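Long-range contacts in xylanase and alpha-amylase inhibitor protein (Scadoxus multiflorus, PDB 3MU7), which inhibits xylanases and alpha-amylases and is built on the TIM-barrel fold of glycosyl hydrolase family 18: residues A[30-35]-A[70-75]; A[121-126]-A[150-155]; A[174-179]-A[212-217]. All coordinates share one frame; numbering follows the deposited sequence.

Contact 1 of 3, residues A[30-35]-A[70-75]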
ATOM      1  N   VAL A  30       0.328   7.220   3.763  1.00  6.43           N
ATOM      2  CA  VAL A  30       0.627   6.249   4.811  1.00  6.71           C
ATOM      3  C   VAL A  30      -0.425   5.157   4.717  1.00  6.40           C
ATOM      4  O   VAL A  30      -1.626   5.437   4.684  1.00  6.98           O
ATOM      5  CB  VAL A  30       0.682   6.882   6.217  1.00  6.77           C
ATOM      6  CG1 VAL A  30       0.914   5.812   7.262  1.00  7.99           C
ATOM      7  CG2 VAL A  30       1.804   7.893   6.294  1.00  8.58           C
ATOM      8  N   ILE A  31       0.048   3.918   4.623  1.00  6.11           N
ATOM      9  CA  ILE A  31      -0.814   2.785   4.378  1.00  6.33           C
ATOM     10  C   ILE A  31      -0.832   1.922   5.632  1.00  6.00           C
ATOM     11  O   ILE A  31       0.167   1.284   5.986  1.00  6.06           O
ATOM     12  CB  ILE A  31      -0.321   1.942   3.181  1.00  6.26           C
ATOM     13  CG1 ILE A  31      -0.002   2.824   1.963  1.00  7.70           C
ATOM     14  CG2 ILE A  31      -1.344   0.862   2.860  1.00  6.71           C
ATOM     15  CD1 ILE A  31       0.887   2.132   0.929  1.00  9.78           C
ATOM     16  N   ILE A  32      -1.970   1.922   6.319  1.00  6.03           N
ATOM     17  CA  ILE A  32      -2.123   1.118   7.527  1.00  6.48           C
ATOM     18  C   ILE A  32      -2.336  -0.345   7.145  1.00  6.03           C
ATOM     19  O   ILE A  32      -3.305  -0.664   6.442  1.00  6.25           O
ATOM     20  CB  ILE A  32      -3.317   1.605   8.377  1.00  6.75           C
ATOM     21  CG1 ILE A  32      -3.145   3.067   8.806  1.00  7.60           C
ATOM     22  CG2 ILE A  32      -3.498   0.693   9.597  1.00  7.28           C
ATOM     23  CD1 ILE A  32      -4.427   3.697   9.304  1.00  9.51           C
ATOM     24  N   GLY A  33      -1.439  -1.225   7.585  1.00  5.90           N
ATOM     25  CA  GLY A  33      -1.593  -2.655   7.317  1.00  6.27           C
ATOM     26  C   GLY A  33      -1.748  -3.425   8.614  1.00  6.10           C
ATOM     27  O   GLY A  33      -1.039  -3.129   9.571  1.00  6.87           O
ATOM     28  N   PHE A  34      -2.649  -4.411   8.695  1.00  6.14           N
ATOM     29  CA  PHE A  34      -3.476  -4.940   7.600  1.00  6.67           C
ATOM     30  C   PHE A  34      -4.805  -5.443   8.129  1.00  6.89           C
ATOM     31  O   PHE A  34      -4.897  -5.916   9.275  1.00  7.57           O
ATOM     32  CB  PHE A  34      -2.791  -6.147   6.934  1.00  7.07           C
ATOM     33  CG  PHE A  34      -1.532  -5.792   6.219  1.00  6.99           C
ATOM     34  CD1 PHE A  34      -1.574  -5.310   4.916  1.00  7.38           C
ATOM     35  CD2 PHE A  34      -0.305  -5.892   6.865  1.00  7.73           C
ATOM     36  CE1 PHE A  34      -0.407  -4.940   4.262  1.00  7.06           C
ATOM     37  CE2 PHE A  34       0.863  -5.517   6.226  1.00  7.76           C
ATOM     38  CZ  PHE A  34       0.815  -5.038   4.923  1.00  7.84           C
ATOM     39  N   LEU A  35      -5.835  -5.375   7.293  1.00  6.56           N
ATOM     40  CA  LEU A  35      -7.016  -6.208   7.497  1.00  7.15           C
ATOM     41  C   LEU A  35      -6.642  -7.555   6.888  1.00  7.58           C
ATOM     42  O   LEU A  35      -6.790  -7.770   5.676  1.00  7.94           O
ATOM     43  CB  LEU A  35      -8.248  -5.610   6.820  1.00  7.08           C
ATOM     44  CG  LEU A  35      -9.563  -6.293   7.212  1.00  7.69           C
ATOM     45  CD1 LEU A  35     -10.081  -5.746   8.535  1.00  8.70           C
ATOM     46  CD2 LEU A  35     -10.622  -6.136   6.130  1.00  9.00           C
ATOM     47  N   VAL A  70      -4.291   8.641   3.964  1.00  7.53           N
ATOM     48  CA  VAL A  70      -4.207   7.458   4.809  1.00  6.96           C
ATOM     49  C   VAL A  70      -5.101   6.367   4.240  1.00  6.92           C
ATOM     50  O   VAL A  70      -6.314   6.564   4.079  1.00  6.55           O
ATOM     51  CB  VAL A  70      -4.622   7.768   6.262  1.00  7.21           C
ATOM     52  CG1 VAL A  70      -4.435   6.544   7.131  1.00  7.92           C
ATOM     53  CG2 VAL A  70      -3.809   8.938   6.822  1.00  8.45           C
ATOM     54  N   LEU A  71      -4.496   5.224   3.936  1.00  6.38           N
ATOM     55  CA  LEU A  71      -5.206   4.088   3.341  1.00  6.61           C
ATOM     56  C   LEU A  71      -5.216   2.930   4.309  1.00  6.35           C
ATOM     57  O   LEU A  71      -4.350   2.833   5.183  1.00  7.19           O
ATOM     58  CB  LEU A  71      -4.523   3.634   2.051  1.00  7.26           C
ATOM     59  CG  LEU A  71      -4.145   4.689   1.015  1.00  8.56           C
ATOM     60  CD1 LEU A  71      -3.409   4.042  -0.154  1.00 10.70           C
ATOM     61  CD2 LEU A  71      -5.341   5.452   0.528  1.00 10.70           C
ATOM     62  N   LEU A  72      -6.205   2.053   4.160  1.00  6.37           N
ATOM     63  CA  LEU A  72      -6.191   0.760   4.824  1.00  6.19           C
ATOM     64  C   LEU A  72      -5.826  -0.298   3.806  1.00  6.08           C
ATOM     65  O   LEU A  72      -6.410  -0.369   2.714  1.00  6.27           O
ATOM     66  CB  LEU A  72      -7.557   0.410   5.419  1.00  6.95           C
ATOM     67  CG  LEU A  72      -7.711  -0.990   6.032  1.00  7.02           C
ATOM     68  CD1 LEU A  72      -6.810  -1.175   7.255  1.00  8.33           C
ATOM     69  CD2 LEU A  72      -9.165  -1.274   6.377  1.00  8.76           C
ATOM     70  N   SER A  73      -4.856  -1.125   4.165  1.00  5.57           N
ATOM     71  CA  SER A  73      -4.442  -2.224   3.314  1.00  5.74           C
ATOM     72  C   SER A  73      -5.126  -3.527   3.710  1.00  5.89           C
ATOM     73  O   SER A  73      -5.119  -3.918   4.888  1.00  6.54           O
ATOM     74  CB  SER A  73      -2.930  -2.380   3.371  1.00  5.95           C
ATOM     75  OG  SER A  73      -2.475  -3.316   2.410  1.00  6.33           O
ATOM     76  N   ILE A  74      -5.710  -4.189   2.715  1.00  5.91           N
ATOM     77  CA  ILE A  74      -6.315  -5.504   2.896  1.00  6.62           C
ATOM     78  C   ILE A  74      -5.342  -6.588   2.452  1.00  6.61           C
ATOM     79  O   ILE A  74      -4.574  -6.412   1.487  1.00  6.81           O
ATOM     80  CB  ILE A  74      -7.687  -5.634   2.177  1.00  6.54           C
ATOM     81  CG1 ILE A  74      -7.545  -5.460   0.659  1.00  6.92           C
ATOM     82  CG2 ILE A  74      -8.685  -4.630   2.769  1.00  7.73           C
ATOM     83  CD1 ILE A  74      -8.814  -5.789  -0.109  1.00  7.98           C
ATOM     84  N   GLY A  75      -5.329  -7.676   3.198  1.00  6.88           N
ATOM     85  CA  GLY A  75      -4.504  -8.864   2.928  1.00  7.30           C
ATOM     86  C   GLY A  75      -3.225  -8.774   3.752  1.00  8.07           C
ATOM     87  O   GLY A  75      -3.288  -8.819   4.913  1.00  8.10           O
TER

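Contact 2 of 3, residues A[121-126]-A[150-155]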
ATOM      1  N   ILE A 121      -8.367   2.341  -0.125  1.00  5.96           N
ATOM      2  CA  ILE A 121      -8.077   0.946   0.180  1.00  6.04           C
ATOM      3  C   ILE A 121      -6.940   0.457  -0.695  1.00  5.95           C
ATOM      4  O   ILE A 121      -6.949   0.667  -1.912  1.00  6.13           O
ATOM      5  CB  ILE A 121      -9.325   0.041  -0.063  1.00  6.00           C
ATOM      6  CG1 ILE A 121     -10.551   0.514   0.742  1.00  6.73           C
ATOM      7  CG2 ILE A 121      -8.994  -1.437   0.186  1.00  6.66           C
ATOM      8  CD1 ILE A 121     -10.375   0.488   2.250  1.00  7.41           C
ATOM      9  N   ASP A 122      -5.985  -0.211  -0.059  1.00  5.44           N
ATOM     10  CA  ASP A 122      -4.828  -0.790  -0.728  1.00  5.83           C
ATOM     11  C   ASP A 122      -4.966  -2.310  -0.786  1.00  5.85           C
ATOM     12  O   ASP A 122      -5.168  -2.961   0.239  1.00  6.18           O
ATOM     13  CB  ASP A 122      -3.571  -0.397   0.048  1.00  5.82           C
ATOM     14  CG  ASP A 122      -2.316  -1.034  -0.490  1.00  5.58           C
ATOM     15  OD1 ASP A 122      -1.947  -0.741  -1.646  1.00  6.72           O
ATOM     16  OD2 ASP A 122      -1.681  -1.806   0.259  1.00  5.88           O
ATOM     17  N   PHE A 123      -4.861  -2.870  -1.989  1.00  5.77           N
ATOM     18  CA  PHE A 123      -4.963  -4.321  -2.204  1.00  6.07           C
ATOM     19  C   PHE A 123      -3.563  -4.927  -2.108  1.00  6.29           C
ATOM     20  O   PHE A 123      -2.802  -4.922  -3.089  1.00  7.25           O
ATOM     21  CB  PHE A 123      -5.519  -4.628  -3.602  1.00  6.27           C
ATOM     22  CG  PHE A 123      -7.017  -4.481  -3.753  1.00  6.15           C
ATOM     23  CD1 PHE A 123      -7.736  -5.462  -4.430  1.00  6.87           C
ATOM     24  CD2 PHE A 123      -7.703  -3.367  -3.265  1.00  6.94           C
ATOM     25  CE1 PHE A 123      -9.116  -5.339  -4.630  1.00  7.68           C
ATOM     26  CE2 PHE A 123      -9.085  -3.244  -3.455  1.00  7.40           C
ATOM     27  CZ  PHE A 123      -9.790  -4.234  -4.138  1.00  7.92           C
ATOM     28  N   HIS A 124      -3.209  -5.451  -0.943  1.00  6.49           N
ATOM     29  CA  HIS A 124      -1.908  -6.116  -0.750  1.00  6.52           C
ATOM     30  C   HIS A 124      -2.154  -7.631  -0.712  1.00  6.63           C
ATOM     31  O   HIS A 124      -1.871  -8.318   0.274  1.00  7.29           O
ATOM     32  CB  HIS A 124      -1.241  -5.602   0.535  1.00  6.69           C
ATOM     33  CG  HIS A 124       0.214  -5.951   0.673  1.00  6.53           C
ATOM     34  ND1 HIS A 124       1.200  -4.988   0.682  1.00  6.90           N
ATOM     35  CD2 HIS A 124       0.848  -7.139   0.833  1.00  8.09           C
ATOM     36  CE1 HIS A 124       2.378  -5.568   0.837  1.00  7.40           C
ATOM     37  NE2 HIS A 124       2.193  -6.871   0.933  1.00  8.40           N
ATOM     38  N   ILE A 125      -2.690  -8.144  -1.815  1.00  7.09           N
ATOM     39  CA  ILE A 125      -3.098  -9.542  -1.914  1.00  7.85           C
ATOM     40  C   ILE A 125      -1.909 -10.375  -2.353  1.00  8.26           C
ATOM     41  O   ILE A 125      -1.450 -10.265  -3.493  1.00  9.13           O
ATOM     42  CB  ILE A 125      -4.295  -9.712  -2.879  1.00  7.70           C
ATOM     43  CG1 ILE A 125      -5.456  -8.774  -2.496  1.00  8.26           C
ATOM     44  CG2 ILE A 125      -4.727 -11.175  -2.954  1.00  8.57           C
ATOM     45  CD1 ILE A 125      -5.903  -8.842  -1.027  1.00  8.69           C
ATOM     46  N   GLU A 126      -1.427 -11.212  -1.439  1.00  8.77           N
ATOM     47  CA  GLU A 126      -0.180 -11.937  -1.625  1.00  9.81           C
ATOM     48  C   GLU A 126      -0.387 -13.430  -1.882  1.00 10.20           C
ATOM     49  O   GLU A 126       0.569 -14.141  -2.179  1.00 10.59           O
ATOM     50  CB  GLU A 126       0.737 -11.701  -0.417  1.00  9.93           C
ATOM     51  CG  GLU A 126       2.202 -12.083  -0.635  1.00 11.49           C
ATOM     52  CD  GLU A 126       2.946 -11.175  -1.648  1.00  5.85           C
ATOM     53  OE1 GLU A 126       2.981  -9.920  -1.436  1.00 15.37           O
ATOM     54  OE2 GLU A 126       3.489 -11.709  -2.595  1.00 19.37           O
ATOM     55  N   PHE A 150     -12.688   8.147  -2.963  1.00 14.09           N
ATOM     56  CA  PHE A 150     -11.507   7.586  -2.304  1.00 11.36           C
ATOM     57  C   PHE A 150     -10.657   6.879  -3.349  1.00 10.14           C
ATOM     58  O   PHE A 150     -11.120   6.634  -4.459  1.00 10.55           O
ATOM     59  CB  PHE A 150     -11.915   6.607  -1.200  1.00 10.43           C
ATOM     60  CG  PHE A 150     -12.806   5.488  -1.682  1.00  9.24           C
ATOM     61  CD1 PHE A 150     -12.259   4.329  -2.222  1.00  9.80           C
ATOM     62  CD2 PHE A 150     -14.196   5.604  -1.611  1.00  9.35           C
ATOM     63  CE1 PHE A 150     -13.080   3.304  -2.680  1.00  9.97           C
ATOM     64  CE2 PHE A 150     -15.017   4.581  -2.060  1.00 10.75           C
ATOM     65  CZ  PHE A 150     -14.458   3.432  -2.597  1.00 10.63           C
ATOM     66  N   ALA A 151      -9.429   6.533  -2.980  1.00  8.88           N
ATOM     67  CA  ALA A 151      -8.504   5.851  -3.878  1.00  8.14           C
ATOM     68  C   ALA A 151      -8.529   4.338  -3.726  1.00  7.14           C
ATOM     69  O   ALA A 151      -8.830   3.802  -2.658  1.00  6.77           O
ATOM     70  CB  ALA A 151      -7.096   6.364  -3.652  1.00  9.23           C
ATOM     71  N   LEU A 152      -8.190   3.657  -4.818  1.00  6.85           N
ATOM     72  CA  LEU A 152      -7.903   2.232  -4.800  1.00  6.54           C
ATOM     73  C   LEU A 152      -6.480   2.036  -5.276  1.00  6.00           C
ATOM     74  O   LEU A 152      -6.091   2.545  -6.332  1.00  6.09           O
ATOM     75  CB  LEU A 152      -8.880   1.463  -5.693  1.00  6.89           C
ATOM     76  CG  LEU A 152     -10.334   1.442  -5.203  1.00  7.17           C
ATOM     77  CD1 LEU A 152     -11.273   0.888  -6.273  1.00  9.47           C
ATOM     78  CD2 LEU A 152     -10.468   0.678  -3.896  1.00  9.04           C
ATOM     79  N   THR A 153      -5.689   1.314  -4.487  1.00  5.62           N
ATOM     80  CA  THR A 153      -4.297   1.059  -4.848  1.00  5.73           C
ATOM     81  C   THR A 153      -4.002  -0.424  -4.742  1.00  5.77           C
ATOM     82  O   THR A 153      -4.787  -1.172  -4.161  1.00  5.98           O
ATOM     83  CB  THR A 153      -3.322   1.860  -3.958  1.00  5.48           C
ATOM     84  OG1 THR A 153      -3.452   1.434  -2.601  1.00  6.10           O
ATOM     85  CG2 THR A 153      -3.609   3.354  -4.024  1.00  6.70           C
ATOM     86  N   ALA A 154      -2.884  -0.856  -5.324  1.00  5.98           N
ATOM     87  CA  ALA A 154      -2.482  -2.260  -5.259  1.00  6.37           C
ATOM     88  C   ALA A 154      -0.981  -2.389  -5.043  1.00  5.99           C
ATOM     89  O   ALA A 154      -0.202  -1.514  -5.445  1.00  6.10           O
ATOM     90  CB  ALA A 154      -2.905  -3.011  -6.518  1.00  7.45           C
ATOM     91  N   ALA A 155      -0.584  -3.508  -4.433  1.00  5.72           N
ATOM     92  CA  ALA A 155       0.808  -3.786  -4.100  1.00  6.15           C
ATOM     93  C   ALA A 155       1.225  -5.145  -4.668  1.00  6.51           C
ATOM     94  O   ALA A 155       1.448  -6.097  -3.916  1.00  6.86           O
ATOM     95  CB  ALA A 155       1.009  -3.759  -2.592  1.00  6.58           C
TER
HETATM   96  O   HOH W   1       0.997  -8.967  -3.883  1.00 14.52           O

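Contact 3 of 3, residues A[174-179]-A[212-217]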
ATOM      1  N   PHE A 174      -7.144   0.720 -10.532  1.00  7.12           N
ATOM      2  CA  PHE A 174      -6.298   1.298  -9.486  1.00  6.70           C
ATOM      3  C   PHE A 174      -5.782   2.676  -9.843  1.00  6.68           C
ATOM      4  O   PHE A 174      -5.264   2.903 -10.946  1.00  7.26           O
ATOM      5  CB  PHE A 174      -5.138   0.369  -9.123  1.00  6.54           C
ATOM      6  CG  PHE A 174      -5.591  -0.948  -8.570  1.00  6.29           C
ATOM      7  CD1 PHE A 174      -5.434  -2.111  -9.311  1.00  6.23           C
ATOM      8  CD2 PHE A 174      -6.199  -1.023  -7.316  1.00  6.31           C
ATOM      9  CE1 PHE A 174      -5.874  -3.332  -8.809  1.00  6.90           C
ATOM     10  CE2 PHE A 174      -6.639  -2.233  -6.810  1.00  7.08           C
ATOM     11  CZ  PHE A 174      -6.471  -3.394  -7.553  1.00  6.54           C
ATOM     12  N   ASP A 175      -5.925   3.599  -8.898  1.00  6.99           N
ATOM     13  CA  ASP A 175      -5.379   4.941  -9.025  1.00  7.51           C
ATOM     14  C   ASP A 175      -3.862   4.942  -9.009  1.00  7.28           C
ATOM     15  O   ASP A 175      -3.228   5.784  -9.647  1.00  8.09           O
ATOM     16  CB  ASP A 175      -5.904   5.809  -7.890  1.00  7.71           C
ATOM     17  CG  ASP A 175      -7.400   5.950  -7.938  1.00  8.83           C
ATOM     18  OD1 ASP A 175      -7.896   6.652  -8.844  1.00 12.20           O
ATOM     19  OD2 ASP A 175      -8.088   5.333  -7.108  1.00  8.70           O
ATOM     20  N   ALA A 176      -3.285   4.003  -8.260  1.00  6.98           N
ATOM     21  CA  ALA A 176      -1.843   3.868  -8.157  1.00  7.09           C
ATOM     22  C   ALA A 176      -1.515   2.443  -7.796  1.00  7.06           C
ATOM     23  O   ALA A 176      -2.310   1.741  -7.170  1.00  6.69           O
ATOM     24  CB  ALA A 176      -1.277   4.810  -7.107  1.00  7.97           C
ATOM     25  N   ILE A 177      -0.338   2.012  -8.212  1.00  7.07           N
ATOM     26  CA  ILE A 177       0.197   0.749  -7.742  1.00  7.98           C
ATOM     27  C   ILE A 177       1.615   0.977  -7.257  1.00  7.41           C
ATOM     28  O   ILE A 177       2.327   1.838  -7.778  1.00  8.93           O
ATOM     29  CB  ILE A 177       0.141  -0.353  -8.815  1.00  8.49           C
ATOM     30  CG1 ILE A 177       1.195  -0.140  -9.894  1.00 10.39           C
ATOM     31  CG2 ILE A 177      -1.283  -0.508  -9.371  1.00  8.94           C
ATOM     32  CD1 ILE A 177       1.270  -1.264 -10.879  1.00 11.75           C
ATOM     33  N   TRP A 178       2.007   0.248  -6.222  1.00  6.36           N
ATOM     34  CA  TRP A 178       3.403   0.212  -5.777  1.00  6.64           C
ATOM     35  C   TRP A 178       3.866  -1.215  -5.941  1.00  6.73           C
ATOM     36  O   TRP A 178       3.350  -2.141  -5.298  1.00  7.70           O
ATOM     37  CB  TRP A 178       3.602   0.695  -4.330  1.00  7.01           C
ATOM     38  CG  TRP A 178       2.331   0.908  -3.579  1.00  6.77           C
ATOM     39  CD1 TRP A 178       1.577  -0.046  -2.955  1.00  7.14           C
ATOM     40  CD2 TRP A 178       1.649   2.154  -3.388  1.00  6.80           C
ATOM     41  NE1 TRP A 178       0.460   0.535  -2.393  1.00  7.32           N
ATOM     42  CE2 TRP A 178       0.483   1.882  -2.643  1.00  7.02           C
ATOM     43  CE3 TRP A 178       1.910   3.476  -3.776  1.00  8.07           C
ATOM     44  CZ2 TRP A 178      -0.420   2.886  -2.271  1.00  7.79           C
ATOM     45  CZ3 TRP A 178       1.005   4.470  -3.416  1.00  8.40           C
ATOM     46  CH2 TRP A 178      -0.142   4.169  -2.670  1.00  8.52           C
ATOM     47  N   VAL A 179       4.823  -1.397  -6.840  1.00  6.57           N
ATOM     48  CA  VAL A 179       5.347  -2.717  -7.140  1.00  6.97           C
ATOM     49  C   VAL A 179       6.419  -3.072  -6.114  1.00  6.48           C
ATOM     50  O   VAL A 179       7.317  -2.265  -5.847  1.00  7.54           O
ATOM     51  CB  VAL A 179       5.934  -2.751  -8.568  1.00  6.87           C
ATOM     52  CG1 VAL A 179       6.470  -4.123  -8.899  1.00  8.04           C
ATOM     53  CG2 VAL A 179       4.883  -2.325  -9.599  1.00  7.54           C
ATOM     54  N   LYS A 212      -0.372   5.895 -12.062  1.00  9.39           N
ATOM     55  CA  LYS A 212       0.845   6.069 -11.268  1.00  9.40           C
ATOM     56  C   LYS A 212       1.418   4.723 -10.825  1.00  8.63           C
ATOM     57  O   LYS A 212       0.762   3.971 -10.163  1.00  8.77           O
ATOM     58  CB  LYS A 212       0.534   6.905 -10.032  1.00 10.24           C
ATOM     59  CG  LYS A 212       0.140   8.394 -10.320  1.00 12.85           C
ATOM     60  CD  LYS A 212       1.219   9.164 -11.105  1.00 17.19           C
ATOM     61  CE  LYS A 212       0.656  10.404 -11.872  1.00 20.12           C
ATOM     62  NZ  LYS A 212       1.546  11.543 -11.888  1.00 23.04           N
ATOM     63  N   VAL A 213       2.661   4.497 -11.195  1.00  7.77           N
ATOM     64  CA  VAL A 213       3.404   3.335 -10.735  1.00  7.91           C
ATOM     65  C   VAL A 213       4.527   3.828  -9.826  1.00  7.52           C
ATOM     66  O   VAL A 213       5.356   4.663 -10.218  1.00  7.46           O
ATOM     67  CB  VAL A 213       3.975   2.493 -11.909  1.00  7.52           C
ATOM     68  CG1 VAL A 213       4.664   1.236 -11.379  1.00  9.14           C
ATOM     69  CG2 VAL A 213       2.884   2.116 -12.912  1.00  9.42           C
ATOM     70  N   PHE A 214       4.528   3.319  -8.602  1.00  7.28           N
ATOM     71  CA  PHE A 214       5.562   3.611  -7.623  1.00  7.12           C
ATOM     72  C   PHE A 214       6.496   2.408  -7.512  1.00  7.05           C
ATOM     73  O   PHE A 214       6.048   1.256  -7.611  1.00  7.23           O
ATOM     74  CB  PHE A 214       4.937   3.836  -6.242  1.00  7.03           C
ATOM     75  CG  PHE A 214       4.159   5.125  -6.090  1.00  7.04           C
ATOM     76  CD1 PHE A 214       2.932   5.312  -6.724  1.00  7.78           C
ATOM     77  CD2 PHE A 214       4.627   6.123  -5.239  1.00  8.12           C
ATOM     78  CE1 PHE A 214       2.213   6.490  -6.540  1.00  7.94           C
ATOM     79  CE2 PHE A 214       3.907   7.299  -5.046  1.00  8.94           C
ATOM     80  CZ  PHE A 214       2.703   7.485  -5.698  1.00  8.93           C
ATOM     81  N   LEU A 215       7.781   2.665  -7.272  1.00  6.84           N
ATOM     82  CA  LEU A 215       8.733   1.584  -7.018  1.00  6.83           C
ATOM     83  C   LEU A 215       8.832   1.322  -5.528  1.00  6.25           C
ATOM     84  O   LEU A 215       9.201   2.214  -4.766  1.00  6.80           O
ATOM     85  CB  LEU A 215      10.119   1.898  -7.583  1.00  7.40           C
ATOM     86  CG  LEU A 215      10.223   2.102  -9.093  1.00  8.08           C
ATOM     87  CD1 LEU A 215      10.222   3.586  -9.433  1.00  9.18           C
ATOM     88  CD2 LEU A 215      11.484   1.438  -9.607  1.00  9.76           C
ATOM     89  N   GLY A 216       8.480   0.111  -5.120  1.00  6.44           N
ATOM     90  CA  GLY A 216       8.565  -0.305  -3.722  1.00  6.36           C
ATOM     91  C   GLY A 216       9.919  -0.886  -3.384  1.00  6.43           C
ATOM     92  O   GLY A 216      10.392  -1.815  -4.053  1.00  6.93           O
ATOM     93  N   PHE A 217      10.521  -0.347  -2.328  1.00  6.71           N
ATOM     94  CA  PHE A 217      11.830  -0.784  -1.851  1.00  6.88           C
ATOM     95  C   PHE A 217      11.819  -1.043  -0.348  1.00  6.98           C
ATOM     96  O   PHE A 217      11.064  -0.400   0.381  1.00  7.35           O
ATOM     97  CB  PHE A 217      12.889   0.283  -2.123  1.00  7.16           C
ATOM     98  CG  PHE A 217      13.227   0.448  -3.566  1.00  7.59           C
ATOM     99  CD1 PHE A 217      12.805   1.563  -4.264  1.00  8.14           C
ATOM    100  CD2 PHE A 217      13.982  -0.510  -4.234  1.00  8.12           C
ATOM    101  CE1 PHE A 217      13.121   1.720  -5.623  1.00  9.02           C
ATOM    102  CE2 PHE A 217      14.302  -0.360  -5.590  1.00  9.46           C
ATOM    103  CZ  PHE A 217      13.870   0.758  -6.277  1.00  9.20           C
TER

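Contact 1 of 3, residues A[30-35]-A[70-75]
Ser73 is wedged between Ile31 and the ring of Phe34 on the inner face of two parallel strands, and here the packing is close. Ile31 turns its CG2 branch, anti to the backbone N, onto Ser73 CB at 3.6 Å. Ser73 OG comes at the edge of the Phe34 ring, near its plane, 3.2 Å from CE1; its hydrogen bond goes to Asp122 on the next strand. The peptide bond between Gly33 and Phe34 is cis. A side chain on Gly33 would run into Phe34 CE2, so the bare glycine leaves room for the ring. On the opposite face Ile32 CD1 meets Val70 CG1 just as closely, at 3.6 Å, but the end with Leu35, Leu72 and Ile74 is looser: Leu35 CD2 lies 4.2 Å from Ile74 CG2, and Leu35 CB and Leu72 CD2 are 4.5 Å apart. Solvent does not reach this looser end: helix 86-101 packs against Leu35 and Leu72. Five backbone hydrogen bonds tie the strands, from Leu71 N to Val30 O (3.0 Å) at one end to Gly75 N on Leu35 O (2.9 Å) at the other. Gly75, the last donor, is where the chain turns a corner. An inner face that mixes Ile31, Leu71 and Phe34 with the hydroxyl of Ser73, a helix-covered outer face and a non-proline cis peptide in the second barrel strand fit the TIM barrel of family 18.

Contact 2 of 3, residues A[121-126]-A[150-155]
With CG anti to its backbone N (chi1 175°), the carboxylate of Asp122 leans toward Thr153, whose OG1 is set between its own backbone N and carbonyl carbon (chi1 63°). The two side chains cross at about a right angle, and Thr153 OG1 donates to Asp122 OD1 at 2.8 Å, on the anti lone pair, away from OD2. The same OD1 also takes the indole N-H of Trp178, while OD2 is hydrogen-bonded to the hydroxyls of Tyr8 and Ser73. Four partners therefore hold the carboxylate and fix its rotation. An alanine at Asp122 would probably leave Thr153 OG1 and Trp178 NE1 without their shared acceptor and Ser73 OG free to turn, with Tyr8 OH keeping its bond to His124. Next along this inner face, Ala155 CB lies 3.5 Å from His124 ND1, the atom bonded to Tyr8 OH. On the outer face Phe123 CE2 meets Leu152 CD2 at 4.2 Å, and helix 133-144 packs over the Phe123 ring. Backbone bonds join the strands throughout, among them Phe123 N to Thr153 O at 2.8 Å. Past the paired residues, a water lies within hydrogen-bonding distance of Ile125 O (2.8 Å) and Ala155 O (2.9 Å), though it has more acceptors near it than protons to give. Asp119, Asp122, His124 and Glu126 fall on the DxxDxDxE motif of family 18 chitinases, with a histidine at the third acidic position; this chemistry is consistent with a chitinase-like site reworked in a protein that acts as an inhibitor.

Contact 3 of 3, residues A[174-179]-A[212-217]
Trp178 and Phe214 stand side by side on the barrel's inner face, pointing the same way but with their rings turned 70° apart in an edge-to-face pair. The edge of the six-membered indole ring is directed at the Phe214 face, its centroid 5.0 Å from that of the phenyl ring, and Trp178 CE3 sits over the rim of that face, 3.6 Å from Phe214 CD1. To stand there the indole nearly eclipses its backbone N (chi1 9°), a strained torsion that also carries its N-H to Asp122. Ala176 CB closes on the same phenyl ring, 3.9 Å from Phe214 CE1. On the outer face Val213 CG1 is shared: Ile177 CG1 runs alongside it at 4.0 Å, and Val179 CG2 reaches it across at a slant. Four backbone hydrogen bonds join the strands. The last, Gly216 N to Val179 O, is short at 2.7 Å and bent, and a CB on Gly216 would clash with that oxygen. The two strands and helix 195-207 form a beta-alpha-beta unit, in which Trp204 covers Ile177 and Val179 and Trp201 covers Val213. Strand 151-154 pairs on the 176-180 side, strand 248-254 on the other.

Overall arrangement
All three contacts are pairs of neighbouring parallel strands in one closed barrel, met in chain order: contact 1 finishes before contact 2 begins, and contact 2 before contact 3. Strands 69-76 and 120-125 adjoin, linking contacts 1 and 2, whose centres lie 8 Å apart; strands 151-154 and 176-180 do the same for contacts 2 and 3, at 10 Å. Contacts 1 and 3 are farther apart, with about 14 Å between centres, yet they meet through the barrel interior, where Ile31 CD1 is 3.5 Å from Trp178 CZ2. Strands 5-9 and 248-254 complete the ring. The contacts thus share one interior, with Asp122 and Trp178 joining its polar and apolar parts.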